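Local coordinates for cellulase (Uncultured bacterium, PDB 6XSO), which probably hydrolyses internal beta-1,4 linkages of cellulose and other plant polysaccharides as a broad-specificity family 5 endoglucanase, at residues A[112-117]-A[165-170]; A[271-276]-A[310-315]. All blocks are in the same frame, centred on the assembly; numbering follows the deposited sequence.

Contact 1. Residues A[112-117]-A[165-170]; sequences AQDMYC and GDKVLF
The parallel pairing of Cys117 with Val168 joins the starts of neighbouring strands 116-119 and 168-171 in the eight-stranded beta/alpha (TIM) barrel, a beta-alpha-beta crossover whose connection includes helix 140-161. Cys117 bonds to both sides of Val168: its N donates to Lys167 O at 2.8 Å, and its O accepts from Leu169 N at 2.9 Å with an almost straight N-H...O angle of 174°. The side chains of Cys117 and Val168 share one face of the sheet and pack against helix 97-111, where small apolar groups fit.

Tyr116 and Lys167 carry most of the side-chain contact. The lysine bends at chi2 (-67°), which brings CD over the centre of the Tyr116 ring, 3.6 Å from the centroid and almost on the ring normal, as a CH-pi contact. NZ lies farther out, 4.8 Å from the same centroid, an off-centre cation-pi contact. At the ring's edge, Leu169 CD1 reaches Tyr116 CD2 at 3.8 Å. A long flexible amine suits this place because its methylenes cover the ring while its charge reaches water. The tyrosine hydroxyl bonds to Glu20, so an alanine at Tyr116 would probably leave that carboxylate without this partner and Lys167 CD without an aromatic face, freeing the lysine chain to turn. Asp114 lies beside the end of the lysine, OD1 4.0 Å from Lys167 NZ, too far for a salt bridge. Two waters accept from NZ and donate to OD1 and OD2 of Asp114, one each, and a third links NZ to Tyr116 OH.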
ATOM      1  N   ALA A 112     -15.881  -4.577   9.309  1.00 24.54           N
ATOM      2  CA  ALA A 112     -16.742  -4.943  10.424  1.00 25.35           C
ATOM      3  C   ALA A 112     -16.306  -4.285  11.719  1.00 25.92           C
ATOM      4  O   ALA A 112     -17.137  -4.130  12.621  1.00 28.01           O
ATOM      5  CB  ALA A 112     -16.724  -6.455  10.624  1.00 26.40           C
ATOM      6  N   GLN A 113     -15.032  -3.906  11.819  1.00 24.31           N
ATOM      7  CA  GLN A 113     -14.484  -3.243  12.991  1.00 25.40           C
ATOM      8  C   GLN A 113     -14.486  -1.735  12.844  1.00 24.57           C
ATOM      9  O   GLN A 113     -13.882  -1.039  13.663  1.00 26.88           O
ATOM     10  CB  GLN A 113     -13.066  -3.735  13.269  1.00 22.40           C
ATOM     11  CG  GLN A 113     -13.003  -5.241  13.460  1.00 26.43           C
ATOM     12  CD  GLN A 113     -13.864  -5.733  14.642  1.00 29.83           C
ATOM     13  OE1 GLN A 113     -14.083  -5.015  15.619  1.00 35.27           O
ATOM     14  NE2 GLN A 113     -14.322  -6.969  14.553  1.00 37.02           N
ATOM     15  N   ASP A 114     -15.142  -1.221  11.815  1.00 25.52           N
ATOM     16  CA  ASP A 114     -15.156   0.204  11.509  1.00 28.46           C
ATOM     17  C   ASP A 114     -13.747   0.747  11.290  1.00 27.67           C
ATOM     18  O   ASP A 114     -13.463   1.920  11.555  1.00 33.77           O
ATOM     19  CB  ASP A 114     -15.922   1.017  12.550  1.00 34.27           C
ATOM     20  CG  ASP A 114     -16.483   2.290  11.962  1.00 48.05           C
ATOM     21  OD1 ASP A 114     -17.063   2.228  10.851  1.00 52.43           O
ATOM     22  OD2 ASP A 114     -16.329   3.350  12.600  1.00 65.74           O
ATOM     23  N   MET A 115     -12.857  -0.104  10.794  1.00 23.59           N
ATOM     24  CA  MET A 115     -11.558   0.346  10.333  1.00 21.38           C
ATOM     25  C   MET A 115     -11.602   0.595   8.828  1.00 22.23           C
ATOM     26  O   MET A 115     -12.408   0.007   8.103  1.00 23.54           O
ATOM     27  CB  MET A 115     -10.473  -0.697  10.637  1.00 21.61           C
ATOM     28  CG  MET A 115     -10.137  -0.819  12.149  1.00 23.07           C
ATOM     29  SD  MET A 115      -8.689  -1.863  12.514  1.00 25.46           S
ATOM     30  CE  MET A 115      -9.411  -3.433  12.146  1.00 23.04           C
ATOM     31  N   TYR A 116     -10.724   1.479   8.359  1.00 19.91           N
ATOM     32  CA  TYR A 116     -10.497   1.629   6.927  1.00 19.03           C
ATOM     33  C   TYR A 116      -9.801   0.389   6.371  1.00 20.60           C
ATOM     34  O   TYR A 116      -9.050  -0.300   7.061  1.00 20.29           O
ATOM     35  CB  TYR A 116      -9.607   2.845   6.649  1.00 21.00           C
ATOM     36  CG  TYR A 116     -10.272   4.156   6.924  1.00 20.65           C
ATOM     37  CD1 TYR A 116     -10.328   4.671   8.206  1.00 20.90           C
ATOM     38  CD2 TYR A 116     -10.870   4.869   5.906  1.00 21.90           C
ATOM     39  CE1 TYR A 116     -10.955   5.875   8.469  1.00 24.04           C
ATOM     40  CE2 TYR A 116     -11.491   6.058   6.148  1.00 22.55           C
ATOM     41  CZ  TYR A 116     -11.522   6.564   7.434  1.00 22.99           C
ATOM     42  OH  TYR A 116     -12.147   7.754   7.677  1.00 23.70           O
ATOM     43  N   CYS A 117     -10.040   0.116   5.087  1.00 21.39           N
ATOM     44  CA  CYS A 117      -9.414  -1.003   4.396  1.00 20.55           C
ATOM     45  C   CYS A 117      -8.904  -0.531   3.039  1.00 18.71           C
ATOM     46  O   CYS A 117      -9.666   0.036   2.255  1.00 21.07           O
ATOM     47  CB  CYS A 117     -10.406  -2.150   4.185  1.00 21.12           C
ATOM     48  SG  CYS A 117      -9.615  -3.648   3.549  1.00 23.06           S
ATOM     49  N   GLY A 165     -19.033   1.743   1.286  1.00 26.47           N
ATOM     50  CA  GLY A 165     -18.848   3.141   1.618  1.00 28.99           C
ATOM     51  C   GLY A 165     -17.391   3.551   1.679  1.00 26.52           C
ATOM     52  O   GLY A 165     -16.503   2.858   1.178  1.00 26.09           O
ATOM     53  N   ASP A 166     -17.150   4.709   2.293  1.00 26.21           N
ATOM     54  CA  ASP A 166     -15.851   5.360   2.155  1.00 23.85           C
ATOM     55  C   ASP A 166     -14.760   4.755   3.028  1.00 23.13           C
ATOM     56  O   ASP A 166     -13.603   5.166   2.899  1.00 23.07           O
ATOM     57  CB  ASP A 166     -15.946   6.896   2.289  1.00 25.62           C
ATOM     58  CG  ASP A 166     -16.234   7.380   3.697  1.00 26.26           C
ATOM     59  OD1 ASP A 166     -16.396   6.563   4.628  1.00 27.62           O
ATOM     60  OD2 ASP A 166     -16.284   8.627   3.871  1.00 27.02           O
ATOM     61  N   LYS A 167     -15.061   3.721   3.817  1.00 23.79           N
ATOM     62  CA  LYS A 167     -14.001   3.032   4.543  1.00 21.65           C
ATOM     63  C   LYS A 167     -13.140   2.169   3.629  1.00 21.67           C
ATOM     64  O   LYS A 167     -12.020   1.810   4.019  1.00 23.39           O
ATOM     65  CB  LYS A 167     -14.595   2.159   5.645  1.00 23.51           C
ATOM     66  CG  LYS A 167     -15.169   2.945   6.816  1.00 24.88           C
ATOM     67  CD  LYS A 167     -14.079   3.656   7.592  1.00 25.50           C
ATOM     68  CE  LYS A 167     -14.588   4.157   8.960  1.00 28.28           C
ATOM     69  NZ  LYS A 167     -15.474   5.333   8.822  1.00 35.31           N
ATOM     70  N   VAL A 168     -13.601   1.866   2.414  1.00 21.35           N
ATOM     71  CA  VAL A 168     -12.848   1.052   1.466  1.00 20.84           C
ATOM     72  C   VAL A 168     -12.186   1.970   0.445  1.00 21.32           C
ATOM     73  O   VAL A 168     -12.868   2.733  -0.254  1.00 22.60           O
ATOM     74  CB  VAL A 168     -13.726  -0.003   0.776  1.00 21.60           C
ATOM     75  CG1 VAL A 168     -12.911  -0.746  -0.282  1.00 24.13           C
ATOM     76  CG2 VAL A 168     -14.277  -0.986   1.801  1.00 24.14           C
ATOM     77  N   LEU A 169     -10.861   1.869   0.352  1.00 20.51           N
ATOM     78  CA  LEU A 169     -10.046   2.614  -0.595  1.00 20.43           C
ATOM     79  C   LEU A 169      -9.328   1.641  -1.519  1.00 20.74           C
ATOM     80  O   LEU A 169      -9.059   0.496  -1.144  1.00 20.95           O
ATOM     81  CB  LEU A 169      -8.975   3.475   0.110  1.00 19.76           C
ATOM     82  CG  LEU A 169      -9.465   4.746   0.803  1.00 19.85           C
ATOM     83  CD1 LEU A 169     -10.017   4.420   2.195  1.00 23.32           C
ATOM     84  CD2 LEU A 169      -8.364   5.796   0.909  1.00 19.85           C
ATOM     85  N   PHE A 170      -9.029   2.090  -2.745  1.00 19.26           N
ATOM     86  CA  PHE A 170      -8.275   1.294  -3.699  1.00 20.07           C
ATOM     87  C   PHE A 170      -6.913   1.933  -3.956  1.00 20.63           C
ATOM     88  O   PHE A 170      -6.800   3.160  -4.041  1.00 20.81           O
ATOM     89  CB  PHE A 170      -8.971   1.230  -5.065  1.00 19.68           C
ATOM     90  CG  PHE A 170     -10.389   0.703  -5.055  1.00 21.99           C
ATOM     91  CD1 PHE A 170     -10.865  -0.170  -4.079  1.00 21.75           C
ATOM     92  CD2 PHE A 170     -11.252   1.074  -6.086  1.00 23.17           C
ATOM     93  CE1 PHE A 170     -12.181  -0.635  -4.131  1.00 23.08           C
ATOM     94  CE2 PHE A 170     -12.556   0.609  -6.141  1.00 22.85           C
ATOM     95  CZ  PHE A 170     -13.018  -0.243  -5.165  1.00 22.63           C
TER
HETATM   96  O   HOH W   1     -16.071   5.817  11.535  1.00 34.53           O
HETATM   97  O   HOH W   2     -18.205   3.807   8.703  1.00 42.20           O
HETATM   98  O   HOH W   3     -13.653   7.716  10.067  1.00 31.29           O

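Contact 2. Residues A[271-276]-A[310-315]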
ATOM      1  N   TYR A 271      11.447   2.364   4.795  1.00 19.56           N
ATOM      2  CA  TYR A 271      12.143   1.446   5.694  1.00 20.09           C
ATOM      3  C   TYR A 271      13.490   2.061   6.051  1.00 20.74           C
ATOM      4  O   TYR A 271      14.543   1.617   5.582  1.00 22.24           O
ATOM      5  CB  TYR A 271      12.308   0.087   5.029  1.00 20.28           C
ATOM      6  CG  TYR A 271      11.004  -0.652   4.803  1.00 18.73           C
ATOM      7  CD1 TYR A 271      10.546  -1.573   5.719  1.00 18.72           C
ATOM      8  CD2 TYR A 271      10.256  -0.466   3.649  1.00 21.73           C
ATOM      9  CE1 TYR A 271       9.374  -2.286   5.500  1.00 19.99           C
ATOM     10  CE2 TYR A 271       9.090  -1.161   3.423  1.00 19.85           C
ATOM     11  CZ  TYR A 271       8.654  -2.084   4.339  1.00 19.09           C
ATOM     12  OH  TYR A 271       7.513  -2.825   4.134  1.00 20.48           O
ATOM     13  N   PRO A 272      13.483   3.100   6.880  1.00 22.01           N
ATOM     14  CA  PRO A 272      14.726   3.828   7.156  1.00 22.73           C
ATOM     15  C   PRO A 272      15.741   2.970   7.893  1.00 23.59           C
ATOM     16  O   PRO A 272      15.393   2.093   8.684  1.00 21.98           O
ATOM     17  CB  PRO A 272      14.272   4.986   8.054  1.00 25.07           C
ATOM     18  CG  PRO A 272      12.804   5.088   7.875  1.00 22.16           C
ATOM     19  CD  PRO A 272      12.303   3.726   7.490  1.00 21.20           C
ATOM     20  N   THR A 273      17.010   3.301   7.695  1.00 22.81           N
ATOM     21  CA  THR A 273      18.080   2.658   8.439  1.00 22.23           C
ATOM     22  C   THR A 273      18.255   3.352   9.785  1.00 24.43           C
ATOM     23  O   THR A 273      18.424   4.575   9.847  1.00 25.71           O
ATOM     24  CB  THR A 273      19.376   2.729   7.638  1.00 25.37           C
ATOM     25  OG1 THR A 273      19.223   2.065   6.373  1.00 27.76           O
ATOM     26  CG2 THR A 273      20.490   2.047   8.388  1.00 25.61           C
ATOM     27  N   ILE A 274      18.195   2.575  10.865  1.00 22.24           N
ATOM     28  CA  ILE A 274      18.483   3.097  12.195  1.00 23.41           C
ATOM     29  C   ILE A 274      19.749   2.502  12.791  1.00 25.10           C
ATOM     30  O   ILE A 274      20.360   3.136  13.662  1.00 25.52           O
ATOM     31  CB  ILE A 274      17.292   2.940  13.164  1.00 23.68           C
ATOM     32  CG1 ILE A 274      17.001   1.473  13.479  1.00 22.62           C
ATOM     33  CG2 ILE A 274      16.061   3.643  12.600  1.00 24.94           C
ATOM     34  CD1 ILE A 274      15.995   1.280  14.651  1.00 24.75           C
ATOM     35  N   ALA A 275      20.184   1.334  12.337  1.00 22.89           N
ATOM     36  CA  ALA A 275      21.401   0.745  12.878  1.00 24.20           C
ATOM     37  C   ALA A 275      22.610   1.621  12.581  1.00 28.24           C
ATOM     38  O   ALA A 275      22.790   2.103  11.458  1.00 29.26           O
ATOM     39  CB  ALA A 275      21.589  -0.651  12.288  1.00 28.34           C
ATOM     40  N   GLY A 276      23.438   1.832  13.596  1.00 27.95           N
ATOM     41  CA  GLY A 276      24.619   2.655  13.470  1.00 29.81           C
ATOM     42  C   GLY A 276      24.376   4.136  13.613  1.00 34.34           C
ATOM     43  O   GLY A 276      25.320   4.919  13.452  1.00 37.45           O
ATOM     44  N   SER A 310       8.769   0.132   8.468  1.00 19.59           N
ATOM     45  CA  SER A 310       9.462  -0.563   9.551  1.00 19.38           C
ATOM     46  C   SER A 310      10.876   0.018   9.460  1.00 20.41           C
ATOM     47  O   SER A 310      11.051   1.144   8.976  1.00 22.39           O
ATOM     48  CB  SER A 310       9.398  -2.071   9.430  1.00 19.85           C
ATOM     49  OG  SER A 310      10.027  -2.648  10.578  1.00 20.60           O
ATOM     50  N   THR A 311      11.893  -0.712   9.900  1.00 21.35           N
ATOM     51  CA  THR A 311      13.267  -0.275   9.699  1.00 20.71           C
ATOM     52  C   THR A 311      13.899  -1.105   8.594  1.00 22.09           C
ATOM     53  O   THR A 311      13.328  -2.087   8.116  1.00 22.56           O
ATOM     54  CB  THR A 311      14.109  -0.410  10.967  1.00 21.70           C
ATOM     55  OG1 THR A 311      14.247  -1.803  11.275  1.00 26.40           O
ATOM     56  CG2 THR A 311      13.468   0.333  12.110  1.00 22.62           C
ATOM     57  N   SER A 312      15.116  -0.718   8.214  1.00 23.23           N
ATOM     58  CA  SER A 312      15.780  -1.356   7.088  1.00 22.24           C
ATOM     59  C   SER A 312      16.097  -2.821   7.346  1.00 25.89           C
ATOM     60  O   SER A 312      16.300  -3.572   6.391  1.00 25.73           O
ATOM     61  CB  SER A 312      17.077  -0.612   6.772  1.00 23.32           C
ATOM     62  OG  SER A 312      18.004  -0.746   7.841  1.00 24.93           O
ATOM     63  N   ASN A 313      16.132  -3.250   8.604  1.00 24.74           N
ATOM     64  CA  ASN A 313      16.439  -4.633   8.936  1.00 22.84           C
ATOM     65  C   ASN A 313      15.190  -5.477   9.193  1.00 23.78           C
ATOM     66  O   ASN A 313      15.300  -6.579   9.732  1.00 24.99           O
ATOM     67  CB  ASN A 313      17.389  -4.674  10.135  1.00 23.61           C
ATOM     68  CG  ASN A 313      18.798  -4.215   9.781  1.00 25.66           C
ATOM     69  OD1 ASN A 313      19.321  -4.495   8.692  1.00 27.77           O
ATOM     70  ND2 ASN A 313      19.428  -3.500  10.705  1.00 26.32           N
ATOM     71  N   VAL A 314      14.018  -5.002   8.773  1.00 23.35           N
ATOM     72  CA  VAL A 314      12.774  -5.742   8.983  1.00 24.96           C
ATOM     73  C   VAL A 314      12.879  -7.186   8.499  1.00 26.04           C
ATOM     74  O   VAL A 314      12.344  -8.105   9.132  1.00 30.84           O
ATOM     75  CB  VAL A 314      11.594  -4.990   8.326  1.00 28.60           C
ATOM     76  CG1 VAL A 314      11.742  -4.913   6.813  1.00 30.08           C
ATOM     77  CG2 VAL A 314      10.266  -5.633   8.734  1.00 31.75           C
ATOM     78  N   ASP A 315      13.554  -7.415   7.378  1.00 27.55           N
ATOM     79  CA  ASP A 315      13.637  -8.746   6.781  1.00 29.43           C
ATOM     80  C   ASP A 315      15.010  -9.384   6.964  1.00 33.54           C
ATOM     81  O   ASP A 315      15.299 -10.408   6.334  1.00 36.69           O
ATOM     82  CB  ASP A 315      13.271  -8.686   5.289  1.00 42.27           C
ATOM     83  CG  ASP A 315      11.754  -8.706   5.041  1.00 44.29           C
ATOM     84  OD1 ASP A 315      10.972  -8.924   5.984  1.00 41.57           O
ATOM     85  OD2 ASP A 315      11.339  -8.513   3.882  1.00 57.11           O
TER
HETATM   86  O   HOH W   4      18.251  -0.245  10.583  1.00 24.74           O
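Tyr271 and Pro272 press closely on the backbone of Ser310 and Thr311, whereas Thr273 and Ala275 meet Ser312 and Asn313 more loosely. On the tight side Pro272 CD comes within 3.2 Å of Ser310 O, a buried carbonyl that has no hydrogen-bond partner but receives a CA-H contact from Tyr271. The tyrosine ring has Thr311 O at its edge, and its CD1 meets Val314 CG1 at 3.7 Å. Ile274 CD1 reaches Thr311 CG2 at 3.7 Å; isoleucine and the threonine methyl suit this apolar corner beside Phe331 of helix 325-341, while Thr311 OG1 hydrogen-bonds to Asp320.

Both segments are loops that follow strands 264-270 and 304-309 at the C-terminal rim of the TIM barrel, the end that carries the active site in this fold. Tyr271 OH bonds to Glu308 in the second of these strands. Ser312 N donates to Pro272 O at 2.9 Å, from well above the carbonyl plane.

On the looser side, Thr273 OG1 and Ser312 OG lie 3.4 Å apart, a weak contact, and a water accepts from Ile274 N and hydrogen-bonds to Ser312 OG, a small hydroxyl suited to such a bridge. Ala275 CB lies 3.9 Å from Asn313 ND2, whose hydrogen bond goes to Asp320.

In the fold
Contact 1 comes first along the chain and closes before contact 2 opens. Their centres lie about 29 Å apart on opposite sides of the chain's centre, with about 17 Å between nearest atoms, so neither touches the other. What they share is the closed parallel barrel: contact 1 joins the third and fourth strands where they begin, while contact 2 joins the loops that leave the sixth and seventh strands. One therefore belongs to the N-terminal end of the barrel and the other to its C-terminal end, where family 5 enzymes bind and cleave their glycans. Contact 1 is thus plain strand pairing away from the catalytic end, whereas contact 2 is consistent with a part in holding its rim.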